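Local coordinates for protein HTH-type transcriptional activator AmpR (Pseudomonas aeruginosa PAO1, PDB 5MMH) that activates expression of the beta-lactamase AmpC by binding the ampC promoter, its effector-binding domain recognising muropeptides derived from the cell wall, at residues A[77-82]-A[157-162]; A[19-24]-A[180-185]; A[134-139]-A[143-148]. All coordinates share one frame; numbering follows the deposited sequence.

In the fold
All three contacts lie in the effector-binding domain of this LysR-type regulator, a fold of the periplasmic-binding-protein kind, in which two lobes probably enclose the effector cleft. Contacts 1 and 2, their centres about 9 Å apart, share the mixed sheet in which strands 73-86 and 181-187 are neighbours; backbone bonds between Leu-78, Phe-79 and Tyr-182 join them directly. Contact 3 sits about 17 Å by centres from each, beside the parallel strands 106-109 and 133-136. Along the chain the contacts are nested, contact 3 inside the loop closed by contact 1, and that inside contact 2. Phe-160 touches Leu-143 and Thr-21 touches Ser-139, so contact 3 is joined to contacts 1 and 2 by side-chain touches.

Contact 1: A[77-82]-A[157-162]; sequences ALFEAP and AAMFAR
Segments 77-82 and 157-162 approach each other most closely at Pro-82 and Ala-157, whose CA atoms lie 7.4 Å apart, a spacing too wide for direct backbone pairing and bridged instead by two waters. The extended chain at 77-80 belongs to strand 73-86, whereas 157-159 forms a 3-10 segment that leads to Phe-160, the N-cap residue of helix 161-165. The side chains meet at one point. From opposite directions Phe-79 and Met-159 bring a ring edge and a methyl together: CE of Met-159 lies near the plane of the phenyl group, 3.8 Å from CE1 of Phe-79, and also reaches CZ. Phe-79 places its CG between its own backbone N and carbonyl carbon (chi1 51°), which directs the ring towards the 3-10 segment. Met-159 gets there by bending at chi2 (-72°) and again at chi3, although the residue starts out in another direction. Trp-26 of helix 20-37 meets the phenyl ring as well and also touches Met-159, while Arg-214 of helix 194-215 packs on Phe-79, Pro-82 and Ala-158. The polar half of the contact is carried by the carbonyl of Pro-82. Its O accepts from both waters, at 3.0 Å from water 1 and 2.7 Å from water 2. Water 1 in turn accepts from Ala-158 N at 2.8 Å, and water 2 accepts from Ala-157 N at the same length. Strands 73-86 and 153-156 are antiparallel neighbours in the mixed sheet of the effector-binding domain, and here, beyond their pairing, the chains part. Solvent takes over from direct backbone bonds, so that one carbonyl oxygen satisfies two amides through water beside a small hydrophobic touch.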
loop_
_atom_site.group_PDB
_atom_site.type_symbol
_atom_site.label_atom_id
_atom_site.label_comp_id
_atom_site.label_asym_id
_atom_site.label_seq_id
_atom_site.Cartn_x
_atom_site.Cartn_y
_atom_site.Cartn_z
ATOM N N ALA A 77 3.022 -12.177 20.169
ATOM C CA ALA A 77 2.802 -12.842 18.891
ATOM C C ALA A 77 1.318 -13.048 18.620
ATOM O O ALA A 77 0.546 -13.384 19.521
ATOM C CB ALA A 77 3.509 -14.182 18.863
ATOM N N LEU A 78 0.914 -12.828 17.368
ATOM C CA LEU A 78 -0.446 -13.146 16.934
ATOM C C LEU A 78 -0.491 -14.463 16.163
ATOM O O LEU A 78 -1.096 -15.427 16.645
ATOM C CB LEU A 78 -1.029 -11.987 16.104
ATOM C CG LEU A 78 -1.010 -10.645 16.855
ATOM C CD1 LEU A 78 -1.256 -9.424 15.952
ATOM C CD2 LEU A 78 -2.017 -10.690 17.998
ATOM N N PHE A 79 0.176 -14.537 15.006
ATOM C CA PHE A 79 0.233 -15.747 14.197
ATOM C C PHE A 79 1.297 -15.574 13.115
ATOM O O PHE A 79 1.631 -14.447 12.734
ATOM C CB PHE A 79 -1.144 -16.093 13.580
ATOM C CG PHE A 79 -1.825 -14.936 12.824
ATOM C CD1 PHE A 79 -1.536 -14.688 11.496
ATOM C CD2 PHE A 79 -2.796 -14.154 13.434
ATOM C CE1 PHE A 79 -2.170 -13.645 10.791
ATOM C CE2 PHE A 79 -3.438 -13.116 12.745
ATOM C CZ PHE A 79 -3.124 -12.856 11.423
ATOM N N GLU A 80 1.834 -16.705 12.647
ATOM C CA GLU A 80 2.787 -16.748 11.539
ATOM C C GLU A 80 2.144 -16.294 10.232
ATOM O O GLU A 80 0.951 -16.500 9.988
ATOM C CB GLU A 80 3.316 -18.177 11.310
ATOM C CG GLU A 80 4.300 -18.738 12.310
ATOM C CD GLU A 80 4.671 -20.203 12.016
ATOM O OE1 GLU A 80 5.389 -20.442 11.020
ATOM O OE2 GLU A 80 4.237 -21.117 12.766
ATOM N N ALA A 81 2.956 -15.717 9.354
ATOM C CA ALA A 81 2.512 -15.394 7.997
ATOM C C ALA A 81 3.547 -15.941 7.029
ATOM O O ALA A 81 4.436 -15.207 6.577
ATOM C CB ALA A 81 2.300 -13.891 7.807
ATOM N N PRO A 82 3.467 -17.230 6.693
ATOM C CA PRO A 82 4.421 -17.794 5.741
ATOM C C PRO A 82 4.236 -17.157 4.380
ATOM O O PRO A 82 3.130 -16.779 3.987
ATOM C CB PRO A 82 4.067 -19.286 5.703
ATOM C CG PRO A 82 3.141 -19.503 6.853
ATOM C CD PRO A 82 2.442 -18.214 7.076
ATOM N N ALA A 157 0.111 -15.531 1.867
ATOM C CA ALA A 157 -1.156 -15.956 1.262
ATOM C C ALA A 157 -2.341 -15.607 2.148
ATOM O O ALA A 157 -3.410 -15.229 1.652
ATOM C CB ALA A 157 -1.154 -17.469 1.003
ATOM N N ALA A 158 -2.166 -15.730 3.463
ATOM C CA ALA A 158 -3.255 -15.530 4.405
ATOM C C ALA A 158 -3.719 -14.085 4.468
ATOM O O ALA A 158 -4.739 -13.805 5.098
ATOM C CB ALA A 158 -2.829 -16.013 5.790
ATOM N N MET A 159 -3.011 -13.165 3.829
ATOM C CA MET A 159 -3.466 -11.789 3.751
ATOM C C MET A 159 -4.186 -11.476 2.443
ATOM O O MET A 159 -4.745 -10.384 2.304
ATOM C CB MET A 159 -2.273 -10.851 3.952
ATOM C CG MET A 159 -1.619 -11.014 5.338
ATOM S SD MET A 159 -2.643 -10.329 6.662
ATOM C CE MET A 159 -3.059 -11.774 7.638
ATOM N N PHE A 160 -4.217 -12.409 1.498
ATOM C CA PHE A 160 -4.860 -12.185 0.206
ATOM C C PHE A 160 -5.831 -13.312 -0.090
ATOM O O PHE A 160 -5.935 -13.807 -1.215
ATOM C CB PHE A 160 -3.810 -12.019 -0.886
ATOM C CG PHE A 160 -2.929 -10.840 -0.656
ATOM C CD1 PHE A 160 -3.341 -9.568 -1.034
ATOM C CD2 PHE A 160 -1.721 -10.984 -0.007
ATOM C CE1 PHE A 160 -2.544 -8.476 -0.780
ATOM C CE2 PHE A 160 -0.915 -9.889 0.243
ATOM C CZ PHE A 160 -1.324 -8.646 -0.128
ATOM N N ALA A 161 -6.560 -13.717 0.950
ATOM C CA ALA A 161 -7.465 -14.855 0.871
ATOM C C ALA A 161 -8.640 -14.561 -0.042
ATOM O O ALA A 161 -9.029 -15.398 -0.864
ATOM C CB ALA A 161 -7.959 -15.202 2.271
ATOM N N ARG A 162 -9.243 -13.386 0.122
ATOM C CA ARG A 162 -10.322 -12.947 -0.751
ATOM C C ARG A 162 -9.930 -13.077 -2.215
ATOM O O ARG A 162 -10.612 -13.742 -3.007
ATOM C CB ARG A 162 -10.676 -11.498 -0.425
ATOM C CG ARG A 162 -11.880 -11.321 0.473
ATOM C CD ARG A 162 -12.793 -10.324 -0.150
ATOM N NE ARG A 162 -13.655 -9.637 0.812
ATOM C CZ ARG A 162 -14.493 -8.649 0.504
ATOM N NH1 ARG A 162 -14.578 -8.227 -0.747
ATOM N NH2 ARG A 162 -15.226 -8.095 1.453
HETATM O O HOH W 1 0.245 -16.393 4.755
HETATM O O HOH W 2 1.827 -17.778 1.895
#

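Contact 2: A[19-24]-A[180-185]; sequences VGTFTV and GSYWLT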
loop_
_atom_site.group_PDB
_atom_site.type_symbol
_atom_site.label_atom_id
_atom_site.label_comp_id
_atom_site.label_asym_id
_atom_site.label_seq_id
_atom_site.Cartn_x
_atom_site.Cartn_y
_atom_site.Cartn_z
ATOM N N VAL A 19 -0.046 -2.483 10.075
ATOM C CA VAL A 19 0.439 -2.479 8.698
ATOM C C VAL A 19 -0.739 -2.607 7.747
ATOM O O VAL A 19 -1.723 -3.294 8.033
ATOM C CB VAL A 19 1.467 -3.593 8.453
ATOM C CG1 VAL A 19 2.723 -3.284 9.165
ATOM C CG2 VAL A 19 0.967 -4.901 8.967
ATOM N N GLY A 20 -0.654 -1.912 6.608
ATOM C CA GLY A 20 -1.801 -1.821 5.721
ATOM C C GLY A 20 -2.283 -3.170 5.234
ATOM O O GLY A 20 -3.487 -3.446 5.224
ATOM N N THR A 21 -1.351 -4.041 4.867
ATOM C CA THR A 21 -1.704 -5.378 4.392
ATOM C C THR A 21 -2.514 -6.147 5.429
ATOM O O THR A 21 -3.495 -6.822 5.087
ATOM C CB THR A 21 -0.428 -6.146 4.030
ATOM O OG1 THR A 21 0.250 -5.441 2.978
ATOM C CG2 THR A 21 -0.737 -7.601 3.581
ATOM N N PHE A 22 -2.120 -6.048 6.700
ATOM C CA PHE A 22 -2.871 -6.694 7.779
ATOM C C PHE A 22 -4.230 -6.033 7.996
ATOM O O PHE A 22 -5.212 -6.703 8.335
ATOM C CB PHE A 22 -2.036 -6.641 9.058
ATOM C CG PHE A 22 -2.645 -7.330 10.246
ATOM C CD1 PHE A 22 -3.507 -6.653 11.096
ATOM C CD2 PHE A 22 -2.273 -8.625 10.571
ATOM C CE1 PHE A 22 -4.025 -7.283 12.236
ATOM C CE2 PHE A 22 -2.798 -9.250 11.691
ATOM C CZ PHE A 22 -3.671 -8.580 12.514
ATOM N N THR A 23 -4.310 -4.714 7.836
ATOM C CA THR A 23 -5.572 -4.029 8.111
ATOM C C THR A 23 -6.654 -4.425 7.113
ATOM O O THR A 23 -7.778 -4.764 7.502
ATOM C CB THR A 23 -5.363 -2.519 8.106
ATOM O OG1 THR A 23 -4.384 -2.184 9.084
ATOM C CG2 THR A 23 -6.659 -1.785 8.441
ATOM N N VAL A 24 -6.340 -4.389 5.817
ATOM C CA VAL A 24 -7.386 -4.632 4.826
ATOM C C VAL A 24 -7.547 -6.120 4.556
ATOM O O VAL A 24 -8.658 -6.570 4.293
ATOM C CB VAL A 24 -7.157 -3.853 3.511
ATOM C CG1 VAL A 24 -7.103 -2.373 3.782
ATOM C CG2 VAL A 24 -5.900 -4.281 2.826
ATOM N N GLY A 180 8.486 -14.673 9.266
ATOM C CA GLY A 180 8.040 -13.743 10.284
ATOM C C GLY A 180 6.600 -13.986 10.671
ATOM O O GLY A 180 5.913 -14.844 10.112
ATOM N N SER A 181 6.156 -13.207 11.657
ATOM C CA SER A 181 4.820 -13.271 12.213
ATOM C C SER A 181 4.277 -11.856 12.304
ATOM O O SER A 181 5.013 -10.885 12.143
ATOM C CB SER A 181 4.823 -13.907 13.612
ATOM O OG SER A 181 5.400 -15.196 13.578
ATOM N N TYR A 182 2.974 -11.752 12.550
ATOM C CA TYR A 182 2.361 -10.503 12.966
ATOM C C TYR A 182 2.371 -10.432 14.486
ATOM O O TYR A 182 2.129 -11.436 15.164
ATOM C CB TYR A 182 0.936 -10.391 12.416
ATOM C CG TYR A 182 0.951 -10.151 10.925
ATOM C CD1 TYR A 182 1.343 -8.915 10.416
ATOM C CD2 TYR A 182 0.637 -11.163 10.028
ATOM C CE1 TYR A 182 1.391 -8.679 9.057
ATOM C CE2 TYR A 182 0.670 -10.935 8.653
ATOM C CZ TYR A 182 1.058 -9.689 8.180
ATOM O OH TYR A 182 1.121 -9.433 6.834
ATOM N N TRP A 183 2.662 -9.246 15.011
ATOM C CA TRP A 183 2.854 -8.999 16.434
ATOM C C TRP A 183 2.007 -7.818 16.880
ATOM O O TRP A 183 1.903 -6.820 16.161
ATOM C CB TRP A 183 4.329 -8.686 16.751
ATOM C CG TRP A 183 5.279 -9.780 16.362
ATOM C CD1 TRP A 183 5.761 -10.049 15.106
ATOM C CD2 TRP A 183 5.861 -10.755 17.233
ATOM N NE1 TRP A 183 6.610 -11.134 15.147
ATOM C CE2 TRP A 183 6.679 -11.593 16.440
ATOM C CE3 TRP A 183 5.765 -11.009 18.608
ATOM C CZ2 TRP A 183 7.410 -12.657 16.983
ATOM C CZ3 TRP A 183 6.481 -12.062 19.136
ATOM C CH2 TRP A 183 7.290 -12.881 18.323
ATOM N N LEU A 184 1.430 -7.905 18.075
ATOM C CA LEU A 184 0.875 -6.725 18.726
ATOM C C LEU A 184 1.962 -6.119 19.617
ATOM O O LEU A 184 2.394 -6.746 20.588
ATOM C CB LEU A 184 -0.371 -7.083 19.526
ATOM C CG LEU A 184 -0.964 -5.931 20.325
ATOM C CD1 LEU A 184 -1.646 -4.900 19.395
ATOM C CD2 LEU A 184 -1.941 -6.482 21.320
ATOM N N THR A 185 2.424 -4.917 19.278
ATOM C CA THR A 185 3.534 -4.295 19.982
ATOM C C THR A 185 3.066 -3.041 20.705
ATOM O O THR A 185 2.031 -2.453 20.379
ATOM C CB THR A 185 4.691 -3.944 19.030
ATOM O OG1 THR A 185 4.452 -2.678 18.393
ATOM C CG2 THR A 185 4.854 -5.012 17.973
#
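Tyr-182 lays one face of its ring against Phe-22, whose CD2 stands 3.5 Å above the tyrosine plane and is displaced towards the rim. The two side chains slide past each other in opposite directions, and their rings are neither parallel nor perpendicular: the planes are inclined at 51°, with centroids 5.0 Å apart. The tightest approach, 3.6 Å, runs from CD2 of Phe-22 to CG of Tyr-182, and CE2 of Phe-22 follows on towards CB of the tyrosine, so the CD2-CE2 side of the phenylalanine ring lies by the CB-CG end of the tyrosine. In Phe-22, CG stands opposite the backbone N across the CA-CB bond (chi1 -177°), and this carries the ring away from the helix towards the strand. Farther along the tyrosine, Val-19 contributes its CG2 methyl, 3.8 Å from CE1 of Tyr-182, approaching at a slant. At the phenol end Thr-21 crosses the tyrosine at about a right angle, its CG2 4.2 Å from OH of Tyr-182. That turn of helix is secured by the carbonyl of Val-19, whose O receives both N and OG1 of Thr-23, the hydroxyl at 3.1 Å and well above the carbonyl plane. The contact is buried and largely apolar, with no hydrogen bond between the two segments. Strand 13-19, helix 20-37 and strand 42-48 form a beta-alpha-beta unit, the two strands being parallel neighbours, and the contact sets the N-terminal turn of its helix on the antiparallel strand 181-187 of the same sheet. Phe-65 meets the tyrosine ring edge-to-face and Met-159 touches it too. Phe-22 also touches Phe-79 of strand 73-86 and Ile-63 of strand 61-66, and its ring meets that of Trp-26 in its own helix.

Contact 3: A[134-139]-A[143-148]; sequences IVFDTS and LEAARQ
Phe-136 and Ala-145 meet across a beta-alpha unit, in which strand 133-136, paired in parallel with strand 106-109, passes through Asp-137 and the N-cap residue Thr-138 into helix 139-147, the hydroxyl OG1 of Thr-138 capping the backbone N of Leu-140. CZ of Phe-136 comes within 3.6 Å of CB of Ala-145, and CE2 of the ring lies somewhat farther from that methyl, which approaches obliquely. The ring is swung over by a first torsion of -75°, with CG beside the backbone N and opposite the carbonyl carbon. Leu-107 of the adjacent strand 106-109 also packs on it.

Leu-143 behaves differently. Its chi1 of -100° is well removed from a staggered value, and the branch folds back along its own helix so that CD2 reaches 3.4 Å from O of Ser-139. Next to Leu-143, Glu-144 turns to the homodimer partner: its OE1 forms a salt bridge with NE of Arg-162 of the second subunit, and its side chain packs on Val-24 of that subunit, so this helix face takes part in the dimer. Near the start of the helix, Leu-143 N donates to Ser-139 O, a bond between residues four apart, at 2.7 Å, the N-H...O angle being 146°.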
loop_
_atom_site.group_PDB
_atom_site.type_symbol
_atom_site.label_atom_id
_atom_site.label_comp_id
_atom_site.label_asym_id
_atom_site.label_seq_id
_atom_site.Cartn_x
_atom_site.Cartn_y
_atom_site.Cartn_z
ATOM N N ILE A 134 11.859 -5.272 -8.571
ATOM C CA ILE A 134 11.264 -4.030 -8.100
ATOM C C ILE A 134 10.955 -4.235 -6.630
ATOM O O ILE A 134 10.383 -5.265 -6.259
ATOM C CB ILE A 134 9.967 -3.703 -8.871
ATOM C CG1 ILE A 134 10.188 -3.869 -10.374
ATOM C CG2 ILE A 134 9.438 -2.328 -8.502
ATOM C CD1 ILE A 134 8.916 -4.080 -11.175
ATOM N N VAL A 135 11.312 -3.268 -5.800
ATOM C CA VAL A 135 11.203 -3.392 -4.348
ATOM C C VAL A 135 9.978 -2.621 -3.883
ATOM O O VAL A 135 9.749 -1.481 -4.312
ATOM C CB VAL A 135 12.476 -2.874 -3.645
ATOM C CG1 VAL A 135 12.364 -3.060 -2.139
ATOM C CG2 VAL A 135 13.708 -3.568 -4.192
ATOM N N PHE A 136 9.202 -3.223 -2.984
ATOM C CA PHE A 136 7.901 -2.698 -2.600
ATOM C C PHE A 136 7.851 -2.434 -1.104
ATOM O O PHE A 136 8.311 -3.257 -0.311
ATOM C CB PHE A 136 6.784 -3.669 -2.999
ATOM C CG PHE A 136 6.482 -3.666 -4.465
ATOM C CD1 PHE A 136 7.104 -4.565 -5.320
ATOM C CD2 PHE A 136 5.597 -2.743 -4.996
ATOM C CE1 PHE A 136 6.834 -4.553 -6.680
ATOM C CE2 PHE A 136 5.324 -2.718 -6.346
ATOM C CZ PHE A 136 5.937 -3.629 -7.194
ATOM N N ASP A 137 7.294 -1.284 -0.729
ATOM C CA ASP A 137 7.163 -0.947 0.678
ATOM C C ASP A 137 6.016 -1.706 1.322
ATOM O O ASP A 137 6.033 -1.915 2.533
ATOM C CB ASP A 137 6.976 0.571 0.864
ATOM C CG ASP A 137 5.540 1.087 0.485
ATOM O OD1 ASP A 137 5.025 0.790 -0.636
ATOM O OD2 ASP A 137 4.945 1.867 1.294
ATOM N N THR A 138 5.036 -2.135 0.535
ATOM C CA THR A 138 3.830 -2.777 1.040
ATOM C C THR A 138 3.442 -3.894 0.084
ATOM O O THR A 138 3.529 -3.733 -1.140
ATOM C CB THR A 138 2.653 -1.760 1.204
ATOM O OG1 THR A 138 1.425 -2.444 1.479
ATOM C CG2 THR A 138 2.444 -0.971 -0.021
ATOM N N SER A 139 3.015 -5.021 0.658
ATOM C CA SER A 139 2.561 -6.150 -0.143
ATOM C C SER A 139 1.337 -5.791 -0.961
ATOM O O SER A 139 1.122 -6.361 -2.038
ATOM C CB SER A 139 2.244 -7.347 0.761
ATOM O OG SER A 139 3.415 -7.822 1.400
ATOM N N LEU A 143 1.090 -6.819 -4.698
ATOM C CA LEU A 143 0.081 -7.725 -5.248
ATOM C C LEU A 143 -0.702 -7.074 -6.377
ATOM O O LEU A 143 -1.078 -7.746 -7.345
ATOM C CB LEU A 143 -0.870 -8.197 -4.152
ATOM C CG LEU A 143 -0.530 -9.600 -3.637
ATOM C CD1 LEU A 143 -0.651 -10.617 -4.760
ATOM C CD2 LEU A 143 0.874 -9.641 -3.036
ATOM N N GLU A 144 -0.974 -5.773 -6.253
ATOM C CA GLU A 144 -1.534 -5.014 -7.364
ATOM C C GLU A 144 -0.612 -5.053 -8.586
ATOM O O GLU A 144 -1.081 -5.237 -9.715
ATOM C CB GLU A 144 -1.806 -3.575 -6.923
ATOM C CG GLU A 144 -2.336 -2.679 -8.032
ATOM C CD GLU A 144 -3.734 -3.053 -8.492
ATOM O OE1 GLU A 144 -4.098 -2.702 -9.643
ATOM O OE2 GLU A 144 -4.480 -3.670 -7.695
ATOM N N ALA A 145 0.705 -4.908 -8.386
ATOM C CA ALA A 145 1.625 -5.053 -9.514
ATOM C C ALA A 145 1.550 -6.449 -10.109
ATOM O O ALA A 145 1.588 -6.614 -11.333
ATOM C CB ALA A 145 3.059 -4.750 -9.086
ATOM N N ALA A 146 1.441 -7.471 -9.256
ATOM C CA ALA A 146 1.349 -8.837 -9.752
ATOM C C ALA A 146 0.042 -9.058 -10.491
ATOM O O ALA A 146 0.019 -9.722 -11.529
ATOM C CB ALA A 146 1.477 -9.827 -8.594
ATOM N N ARG A 147 -1.058 -8.521 -9.964
ATOM C CA ARG A 147 -2.332 -8.566 -10.679
ATOM C C ARG A 147 -2.185 -8.073 -12.118
ATOM O O ARG A 147 -2.669 -8.711 -13.063
ATOM C CB ARG A 147 -3.376 -7.720 -9.943
ATOM C CG ARG A 147 -4.812 -7.919 -10.448
ATOM C CD ARG A 147 -5.614 -8.621 -9.432
ATOM N NE ARG A 147 -6.135 -7.709 -8.413
ATOM C CZ ARG A 147 -6.981 -8.046 -7.440
ATOM N NH1 ARG A 147 -7.379 -7.124 -6.590
ATOM N NH2 ARG A 147 -7.369 -9.307 -7.298
ATOM N N GLN A 148 -1.536 -6.920 -12.296
ATOM C CA GLN A 148 -1.371 -6.293 -13.602
ATOM C C GLN A 148 -0.288 -6.949 -14.454
ATOM O O GLN A 148 0.101 -6.379 -15.478
ATOM C CB GLN A 148 -1.070 -4.800 -13.422
ATOM C CG GLN A 148 -2.312 -3.959 -13.148
ATOM C CD GLN A 148 -1.987 -2.547 -12.683
ATOM O OE1 GLN A 148 -1.142 -1.860 -13.268
ATOM N NE2 GLN A 148 -2.670 -2.099 -11.637
#